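PDB 4N1Y: estrogen receptor from Crassostrea gigas, which is a steroid-receptor relative that probably regulates transcription constitutively, without needing a hormone. Local coordinates for residues 72-77 with 148-154; 79-84 with 198-202; 84-88 with 135-140. The contacts are given in a common frame with arbitrary orientation. Residues are numbered along the deposited sequence.

Contact 1: 72-77 with 148-154; sequences HLIECC and LVNAEVR
A helix can be pinned to the end of another by a greasy seam closed by a His-carboxylate hydrogen bond, with a salt bridge behind it. Residues 72-77 are helical, Cys77 relaxing to phi/psi -114/9; Asn150 leaves the helix, and Ala151 (-58/-47) precedes an extended Glu152 (-117/132). The nearest CA atoms, of Cys77 and Ala151, are 5.4 Å apart. His72 (chi1 t, chi2 80°) donates from NE2 to OE2 of Glu152 (2.6 Å; chi1 t, chi2 p), which also takes Arg154 NH2 at 2.6 Å. Leu73 (m, t) places CD2 3.8 Å from Ala151 CB, and Ile74 CD1 reaches Leu148 CD1 at 4.0 Å. Cys76 and Cys77 each bring CB to 3.7 Å from Ala151 CB. Arg154 further bridges to Glu121 of the second subunit. Such a seam joins helix 67-89 to the C-terminal end of helix 137-149 and the loop after it, both helices belonging to the middle layer of the three-layered nuclear receptor ligand-binding domain.

Contact 2: 79-84 with 198-202; sequences MELLLL and IRQAG
How closely two helices can approach is often set by one small residue, and here Gly202 plays that part. Both segments are helical, 79-84 kinked at its start, where the N atoms of Met79 and Glu80 lack bonds to the preceding turn. The short axes pass 8.4 Å apart at a signed angle of 117°, and the CA atoms of Glu80 and Gly202 approach to 4.6 Å; a CB on Gly202 would clash with Glu80 CG. Glu80 (m, t, chi3 45°) stretches past the glycine, so that OE1 accepts from Arg199 NE at 3.0 Å in a buried salt bridge. Arg199 curls round to it (chi1 t, chi2 p, chi3 p), and a water closes the pair, 2.8 Å from Glu80 OE1 and 2.6 Å from Arg199 NH2. In this nuclear receptor fold, helix 67-89 of the central layer thereby crosses helix 187-215, which meets the second subunit through Arg199 and Gln200. Ile198 (m, m) points at its partner, with CG2 3.8 Å from Glu80 CB and CG1 4.0 Å from Leu84 CD1. Leu83 (m, t) sets CD1 3.7 Å from Ala201 CB, while Met79 (t, p, p) rests CG 3.3 Å from Gly202 O.

Contact 3: 84-88 with 135-140; sequences LNCAF and LHKDEL
Where a helix starts beside a neighbour, an aromatic ring can be the bump and the first turn the hollow. Here the later part of helix 67-89 meets the start of helix 137-149 in the middle layer of the ligand-binding domain. Residues 84-88 are helical; Leu135 and His136 are extended (psi 129° and 156°). The nearest CA atoms, of Phe88 and Leu140, stand 7.6 Å apart. Phe88 (chi1 t, chi2 76°) thrusts its ring into a hollow walled by Leu135, the backbone at His136 and Lys137, and Leu140. Leu140 CB sits over one face of the ring, 4.0 Å from its centroid and 13° off the normal, a CH-pi contact. CZ of Phe88 is 3.8 Å from Lys137 CA, and its CE1 is 3.7 Å from Leu135 CD2 (t, p). In return Leu140 (chi1 t, chi2 93°) wedges CD1 between Phe88 CB, at 3.6 Å, and Leu84 CG, at 4.0 Å. Beside the hollow a capping box closes the helix start: Asp138 N donates to His136 ND1 (3.0 Å) and His136 N to Glu139 OE1 (2.8 Å). The segments thus join by apolar fit and CH-pi packing, while polar groups serve the cap, Tyr180 and His187.

One long helix, 67-89, can serve several neighbours, each with a different chemistry, and not one that simply follows depth. Contact 2, whose centre lies about 5 Å from that of the chain, is wholly buried, yet carries a salt bridge and a water. Contacts 1 and 3 are partly buried and join this helix to the C-terminal end and the N-terminal start of helix 137-149; their centres are about 19 Å apart and the two contacts do not touch. Contacts 1 and 2 both reach the second subunit; contact 3, apolar, meets no other chain. Leu84 is shared by contacts 2 and 3, and Asn150 O probably accepts a weak hydrogen bond from Arg199 NH2.

Contact 1: 72-77 with 148-154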
loop_
_atom_site.group_PDB
_atom_site.type_symbol
_atom_site.label_atom_id
_atom_site.label_comp_id
_atom_site.label_asym_id
_atom_site.label_seq_id
_atom_site.Cartn_x
_atom_site.Cartn_y
_atom_site.Cartn_z
ATOM N N HIS B 72 12.298 -0.134 14.554
ATOM C CA HIS B 72 12.176 0.068 13.113
ATOM C C HIS B 72 10.781 -0.186 12.595
ATOM O O HIS B 72 10.280 0.589 11.790
ATOM C CB HIS B 72 13.158 -0.801 12.341
ATOM C CG HIS B 72 13.020 -0.669 10.858
ATOM N ND1 HIS B 72 13.557 0.386 10.153
ATOM C CD2 HIS B 72 12.428 -1.469 9.939
ATOM C CE1 HIS B 72 13.278 0.246 8.870
ATOM N NE2 HIS B 72 12.601 -0.876 8.712
ATOM N N LEU B 73 10.160 -1.266 13.047
ATOM C CA LEU B 73 8.803 -1.593 12.639
ATOM C C LEU B 73 7.844 -0.447 12.949
ATOM O O LEU B 73 7.111 0.027 12.078
ATOM C CB LEU B 73 8.359 -2.883 13.331
ATOM C CG LEU B 73 9.091 -4.066 12.713
ATOM C CD1 LEU B 73 8.663 -5.339 13.335
ATOM C CD2 LEU B 73 8.744 -4.073 11.248
ATOM N N ILE B 74 7.898 0.012 14.192
ATOM C CA ILE B 74 7.117 1.144 14.644
ATOM C C ILE B 74 7.382 2.394 13.793
ATOM O O ILE B 74 6.439 3.086 13.373
ATOM C CB ILE B 74 7.454 1.466 16.107
ATOM C CG1 ILE B 74 7.165 0.257 16.985
ATOM C CG2 ILE B 74 6.708 2.697 16.578
ATOM C CD1 ILE B 74 5.711 0.001 17.164
ATOM N N GLU B 75 8.657 2.652 13.500
ATOM C CA GLU B 75 9.021 3.821 12.710
ATOM C C GLU B 75 8.398 3.743 11.314
ATOM O O GLU B 75 7.942 4.748 10.770
ATOM C CB GLU B 75 10.544 3.959 12.598
ATOM C CG GLU B 75 11.200 4.694 13.779
ATOM C CD GLU B 75 12.720 4.626 13.755
ATOM O OE1 GLU B 75 13.288 4.061 12.792
ATOM O OE2 GLU B 75 13.351 5.129 14.710
ATOM N N CYS B 76 8.303 2.544 10.758
ATOM C CA CYS B 76 7.710 2.437 9.436
ATOM C C CYS B 76 6.202 2.678 9.447
ATOM O O CYS B 76 5.702 3.460 8.639
ATOM C CB CYS B 76 8.011 1.075 8.814
ATOM S SG CYS B 76 9.743 0.799 8.366
ATOM N N CYS B 77 5.491 2.067 10.392
ATOM C CA CYS B 77 4.051 1.917 10.228
ATOM C C CYS B 77 3.169 2.687 11.227
ATOM O O CYS B 77 1.947 2.496 11.232
ATOM C CB CYS B 77 3.693 0.433 10.313
ATOM S SG CYS B 77 3.677 -0.159 12.021
ATOM N N LEU B 148 1.657 -3.880 11.477
ATOM C CA LEU B 148 2.923 -3.817 12.191
ATOM C C LEU B 148 3.987 -4.754 11.621
ATOM O O LEU B 148 5.065 -4.316 11.261
ATOM C CB LEU B 148 2.686 -4.154 13.657
ATOM C CG LEU B 148 3.911 -4.241 14.545
ATOM C CD1 LEU B 148 4.532 -2.875 14.673
ATOM C CD2 LEU B 148 3.492 -4.773 15.900
ATOM N N VAL B 149 3.671 -6.042 11.507
ATOM C CA VAL B 149 4.679 -7.009 11.085
ATOM C C VAL B 149 4.932 -6.960 9.580
ATOM O O VAL B 149 5.938 -7.495 9.102
ATOM C CB VAL B 149 4.288 -8.466 11.484
ATOM C CG1 VAL B 149 3.896 -8.527 12.954
ATOM C CG2 VAL B 149 3.153 -8.981 10.616
ATOM N N ASN B 150 4.040 -6.298 8.844
ATOM C CA ASN B 150 4.203 -6.130 7.400
ATOM C C ASN B 150 4.817 -4.764 7.091
ATOM O O ASN B 150 4.901 -4.359 5.927
ATOM C CB ASN B 150 2.861 -6.244 6.686
ATOM C CG ASN B 150 3.008 -6.474 5.187
ATOM O OD1 ASN B 150 3.786 -7.331 4.759
ATOM N ND2 ASN B 150 2.287 -5.682 4.378
ATOM N N ALA B 151 5.245 -4.057 8.137
ATOM C CA ALA B 151 5.744 -2.693 7.969
ATOM C C ALA B 151 6.927 -2.624 7.011
ATOM O O ALA B 151 6.947 -1.808 6.098
ATOM C CB ALA B 151 6.130 -2.096 9.313
ATOM N N GLU B 152 7.893 -3.515 7.187
ATOM C CA GLU B 152 9.112 -3.434 6.395
ATOM C C GLU B 152 9.186 -4.688 5.569
ATOM O O GLU B 152 8.961 -5.777 6.086
ATOM C CB GLU B 152 10.346 -3.291 7.292
ATOM C CG GLU B 152 11.660 -3.356 6.556
ATOM C CD GLU B 152 11.901 -2.165 5.637
ATOM O OE1 GLU B 152 11.719 -2.303 4.407
ATOM O OE2 GLU B 152 12.291 -1.092 6.144
ATOM N N VAL B 153 9.445 -4.536 4.278
ATOM C CA VAL B 153 9.514 -5.695 3.396
ATOM C C VAL B 153 10.958 -6.098 3.123
ATOM O O VAL B 153 11.233 -7.228 2.719
ATOM C CB VAL B 153 8.787 -5.437 2.060
ATOM C CG1 VAL B 153 9.533 -4.397 1.196
ATOM C CG2 VAL B 153 8.561 -6.752 1.312
ATOM N N ARG B 154 11.873 -5.163 3.355
ATOM C CA ARG B 154 13.305 -5.414 3.246
ATOM C C ARG B 154 13.786 -6.284 4.404
ATOM O O ARG B 154 13.222 -6.257 5.493
ATOM C CB ARG B 154 14.065 -4.084 3.226
ATOM C CG ARG B 154 13.858 -3.242 1.968
ATOM C CD ARG B 154 14.535 -1.882 2.118
ATOM N NE ARG B 154 14.044 -1.196 3.315
ATOM C CZ ARG B 154 14.500 -0.031 3.773
ATOM N NH1 ARG B 154 15.493 0.602 3.149
ATOM N NH2 ARG B 154 13.971 0.492 4.879
#

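Contact 2: 79-84 with 198-202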
loop_
_atom_site.group_PDB
_atom_site.type_symbol
_atom_site.label_atom_id
_atom_site.label_comp_id
_atom_site.label_asym_id
_atom_site.label_seq_id
_atom_site.Cartn_x
_atom_site.Cartn_y
_atom_site.Cartn_z
ATOM N N MET B 79 2.037 5.697 11.431
ATOM C CA MET B 79 0.959 6.495 10.855
ATOM C C MET B 79 -0.159 5.619 10.287
ATOM O O MET B 79 -1.334 5.979 10.370
ATOM C CB MET B 79 1.492 7.429 9.772
ATOM C CG MET B 79 0.416 8.268 9.104
ATOM S SD MET B 79 -0.376 9.417 10.258
ATOM C CE MET B 79 0.732 10.820 10.097
ATOM N N GLU B 80 0.208 4.490 9.687
ATOM C CA GLU B 80 -0.783 3.556 9.151
ATOM C C GLU B 80 -1.666 3.044 10.285
ATOM O O GLU B 80 -2.890 2.992 10.164
ATOM C CB GLU B 80 -0.122 2.371 8.447
ATOM C CG GLU B 80 0.972 2.729 7.469
ATOM C CD GLU B 80 1.703 1.501 6.927
ATOM O OE1 GLU B 80 1.024 0.514 6.568
ATOM O OE2 GLU B 80 2.960 1.504 6.909
ATOM N N LEU B 81 -1.038 2.705 11.405
ATOM C CA LEU B 81 -1.776 2.207 12.554
ATOM C C LEU B 81 -2.769 3.246 13.054
ATOM O O LEU B 81 -3.915 2.919 13.335
ATOM C CB LEU B 81 -0.818 1.799 13.670
ATOM C CG LEU B 81 -0.035 0.520 13.349
ATOM C CD1 LEU B 81 1.071 0.264 14.376
ATOM C CD2 LEU B 81 -0.957 -0.705 13.199
ATOM N N LEU B 82 -2.330 4.500 13.162
ATOM C CA LEU B 82 -3.228 5.569 13.564
ATOM C C LEU B 82 -4.446 5.640 12.646
ATOM O O LEU B 82 -5.576 5.678 13.132
ATOM C CB LEU B 82 -2.506 6.909 13.585
ATOM C CG LEU B 82 -1.445 7.046 14.668
ATOM C CD1 LEU B 82 -0.707 8.357 14.528
ATOM C CD2 LEU B 82 -2.092 6.965 16.046
ATOM N N LEU B 83 -4.207 5.682 11.336
ATOM C CA LEU B 83 -5.283 5.812 10.356
ATOM C C LEU B 83 -6.155 4.559 10.307
ATOM O O LEU B 83 -7.380 4.650 10.203
ATOM C CB LEU B 83 -4.717 6.100 8.969
ATOM C CG LEU B 83 -3.846 7.360 8.934
ATOM C CD1 LEU B 83 -3.368 7.686 7.513
ATOM C CD2 LEU B 83 -4.580 8.547 9.550
ATOM N N LEU B 84 -5.526 3.392 10.392
ATOM C CA LEU B 84 -6.281 2.150 10.385
ATOM C C LEU B 84 -7.262 2.136 11.544
ATOM O O LEU B 84 -8.423 1.769 11.376
ATOM C CB LEU B 84 -5.359 0.934 10.457
ATOM C CG LEU B 84 -6.145 -0.371 10.525
ATOM C CD1 LEU B 84 -6.577 -0.739 9.133
ATOM C CD2 LEU B 84 -5.322 -1.492 11.127
ATOM N N ILE B 198 -4.577 2.090 3.123
ATOM C CA ILE B 198 -4.078 2.561 4.403
ATOM C C ILE B 198 -2.591 2.914 4.314
ATOM O O ILE B 198 -2.138 3.907 4.883
ATOM C CB ILE B 198 -4.311 1.516 5.478
ATOM C CG1 ILE B 198 -5.784 1.537 5.915
ATOM C CG2 ILE B 198 -3.430 1.778 6.678
ATOM C CD1 ILE B 198 -6.179 2.807 6.677
ATOM N N ARG B 199 -1.839 2.087 3.597
ATOM C CA ARG B 199 -0.422 2.328 3.358
ATOM C C ARG B 199 -0.208 3.631 2.577
ATOM O O ARG B 199 0.643 4.451 2.924
ATOM C CB ARG B 199 0.181 1.145 2.600
ATOM C CG ARG B 199 1.616 1.336 2.144
ATOM C CD ARG B 199 2.584 1.297 3.321
ATOM N NE ARG B 199 2.565 0.031 4.063
ATOM C CZ ARG B 199 3.397 -0.993 3.851
ATOM N NH1 ARG B 199 4.304 -0.931 2.880
ATOM N NH2 ARG B 199 3.307 -2.095 4.593
ATOM N N GLN B 200 -0.993 3.822 1.525
ATOM C CA GLN B 200 -0.919 5.036 0.730
ATOM C C GLN B 200 -1.302 6.246 1.597
ATOM O O GLN B 200 -0.631 7.284 1.585
ATOM C CB GLN B 200 -1.811 4.921 -0.501
ATOM C CG GLN B 200 -1.699 6.101 -1.433
ATOM C CD GLN B 200 -2.396 5.861 -2.749
ATOM O OE1 GLN B 200 -3.342 5.081 -2.835
ATOM N NE2 GLN B 200 -1.923 6.524 -3.792
ATOM N N ALA B 201 -2.373 6.103 2.365
ATOM C CA ALA B 201 -2.778 7.178 3.256
ATOM C C ALA B 201 -1.696 7.480 4.298
ATOM O O ALA B 201 -1.455 8.641 4.634
ATOM C CB ALA B 201 -4.089 6.832 3.944
ATOM N N GLY B 202 -1.039 6.443 4.796
ATOM C CA GLY B 202 -0.019 6.613 5.817
ATOM C C GLY B 202 1.129 7.451 5.309
ATOM O O GLY B 202 1.589 8.388 5.974
HETATM O O HOH W 1 2.571 -1.822 7.076
#

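Contact 3: 84-88 with 135-140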
loop_
_atom_site.group_PDB
_atom_site.type_symbol
_atom_site.label_atom_id
_atom_site.label_comp_id
_atom_site.label_asym_id
_atom_site.label_seq_id
_atom_site.Cartn_x
_atom_site.Cartn_y
_atom_site.Cartn_z
ATOM N N LEU B 84 -5.526 3.392 10.392
ATOM C CA LEU B 84 -6.281 2.150 10.385
ATOM C C LEU B 84 -7.262 2.136 11.544
ATOM O O LEU B 84 -8.423 1.769 11.376
ATOM C CB LEU B 84 -5.359 0.934 10.457
ATOM C CG LEU B 84 -6.145 -0.371 10.525
ATOM C CD1 LEU B 84 -6.577 -0.739 9.133
ATOM C CD2 LEU B 84 -5.322 -1.492 11.127
ATOM N N ASN B 85 -6.797 2.543 12.717
ATOM C CA ASN B 85 -7.650 2.572 13.892
ATOM C C ASN B 85 -8.796 3.538 13.728
ATOM O O ASN B 85 -9.961 3.201 13.953
ATOM C CB ASN B 85 -6.847 2.963 15.126
ATOM C CG ASN B 85 -5.933 1.870 15.583
ATOM O OD1 ASN B 85 -6.056 0.721 15.150
ATOM N ND2 ASN B 85 -5.012 2.206 16.475
ATOM N N CYS B 86 -8.447 4.739 13.299
ATOM C CA CYS B 86 -9.417 5.787 13.095
ATOM C C CYS B 86 -10.527 5.350 12.152
ATOM O O CYS B 86 -11.702 5.628 12.402
ATOM C CB CYS B 86 -8.726 7.025 12.553
ATOM S SG CYS B 86 -9.877 8.342 12.177
ATOM N N ALA B 87 -10.155 4.638 11.093
ATOM C CA ALA B 87 -11.134 4.075 10.169
ATOM C C ALA B 87 -12.127 3.190 10.909
ATOM O O ALA B 87 -13.329 3.249 10.663
ATOM C CB ALA B 87 -10.444 3.288 9.065
ATOM N N PHE B 88 -11.618 2.351 11.799
ATOM C CA PHE B 88 -12.477 1.413 12.507
ATOM C C PHE B 88 -13.308 2.166 13.540
ATOM O O PHE B 88 -14.478 1.847 13.743
ATOM C CB PHE B 88 -11.663 0.291 13.173
ATOM C CG PHE B 88 -12.509 -0.874 13.647
ATOM C CD1 PHE B 88 -13.003 -1.808 12.744
ATOM C CD2 PHE B 88 -12.843 -1.013 14.990
ATOM C CE1 PHE B 88 -13.783 -2.879 13.175
ATOM C CE2 PHE B 88 -13.632 -2.073 15.425
ATOM C CZ PHE B 88 -14.103 -3.005 14.510
ATOM N N LEU B 135 -16.689 -6.041 9.224
ATOM C CA LEU B 135 -15.462 -6.352 9.928
ATOM C C LEU B 135 -15.681 -6.426 11.437
ATOM O O LEU B 135 -16.245 -5.510 12.031
ATOM C CB LEU B 135 -14.400 -5.310 9.610
ATOM C CG LEU B 135 -12.991 -5.752 9.974
ATOM C CD1 LEU B 135 -12.406 -6.560 8.840
ATOM C CD2 LEU B 135 -12.124 -4.552 10.334
ATOM N N HIS B 136 -15.229 -7.524 12.041
ATOM C CA HIS B 136 -15.294 -7.735 13.484
ATOM C C HIS B 136 -14.064 -7.122 14.188
ATOM O O HIS B 136 -13.022 -6.929 13.546
ATOM C CB HIS B 136 -15.382 -9.229 13.756
ATOM C CG HIS B 136 -15.739 -9.573 15.167
ATOM N ND1 HIS B 136 -14.796 -9.715 16.165
ATOM C CD2 HIS B 136 -16.941 -9.823 15.742
ATOM C CE1 HIS B 136 -15.405 -10.027 17.295
ATOM N NE2 HIS B 136 -16.705 -10.096 17.066
ATOM N N LYS B 137 -14.187 -6.782 15.475
ATOM C CA LYS B 137 -13.053 -6.240 16.239
ATOM C C LYS B 137 -11.835 -7.162 16.161
ATOM O O LYS B 137 -10.710 -6.705 15.877
ATOM C CB LYS B 137 -13.417 -6.014 17.703
ATOM C CG LYS B 137 -12.328 -5.290 18.482
ATOM C CD LYS B 137 -12.586 -5.359 19.977
ATOM C CE LYS B 137 -11.471 -4.707 20.793
ATOM N NZ LYS B 137 -11.884 -4.525 22.222
ATOM N N ASP B 138 -12.070 -8.458 16.395
ATOM C CA ASP B 138 -11.006 -9.456 16.320
ATOM C C ASP B 138 -10.264 -9.403 15.005
ATOM O O ASP B 138 -9.059 -9.619 14.961
ATOM C CB ASP B 138 -11.556 -10.857 16.530
ATOM C CG ASP B 138 -11.992 -11.089 17.941
ATOM O OD1 ASP B 138 -11.690 -10.238 18.806
ATOM O OD2 ASP B 138 -12.618 -12.133 18.190
ATOM N N GLU B 139 -10.984 -9.148 13.924
ATOM C CA GLU B 139 -10.326 -9.022 12.641
ATOM C C GLU B 139 -9.487 -7.754 12.630
ATOM O O GLU B 139 -8.366 -7.768 12.130
ATOM C CB GLU B 139 -11.345 -9.020 11.511
ATOM C CG GLU B 139 -12.263 -10.237 11.537
ATOM C CD GLU B 139 -13.267 -10.237 10.390
ATOM O OE1 GLU B 139 -14.402 -9.758 10.607
ATOM O OE2 GLU B 139 -12.927 -10.707 9.281
ATOM N N LEU B 140 -9.997 -6.670 13.215
ATOM C CA LEU B 140 -9.224 -5.435 13.228
ATOM C C LEU B 140 -7.942 -5.573 14.054
ATOM O O LEU B 140 -6.864 -5.147 13.620
ATOM C CB LEU B 140 -10.041 -4.266 13.776
ATOM C CG LEU B 140 -9.080 -3.061 13.901
ATOM C CD1 LEU B 140 -9.070 -2.142 12.665
ATOM C CD2 LEU B 140 -9.286 -2.273 15.184
#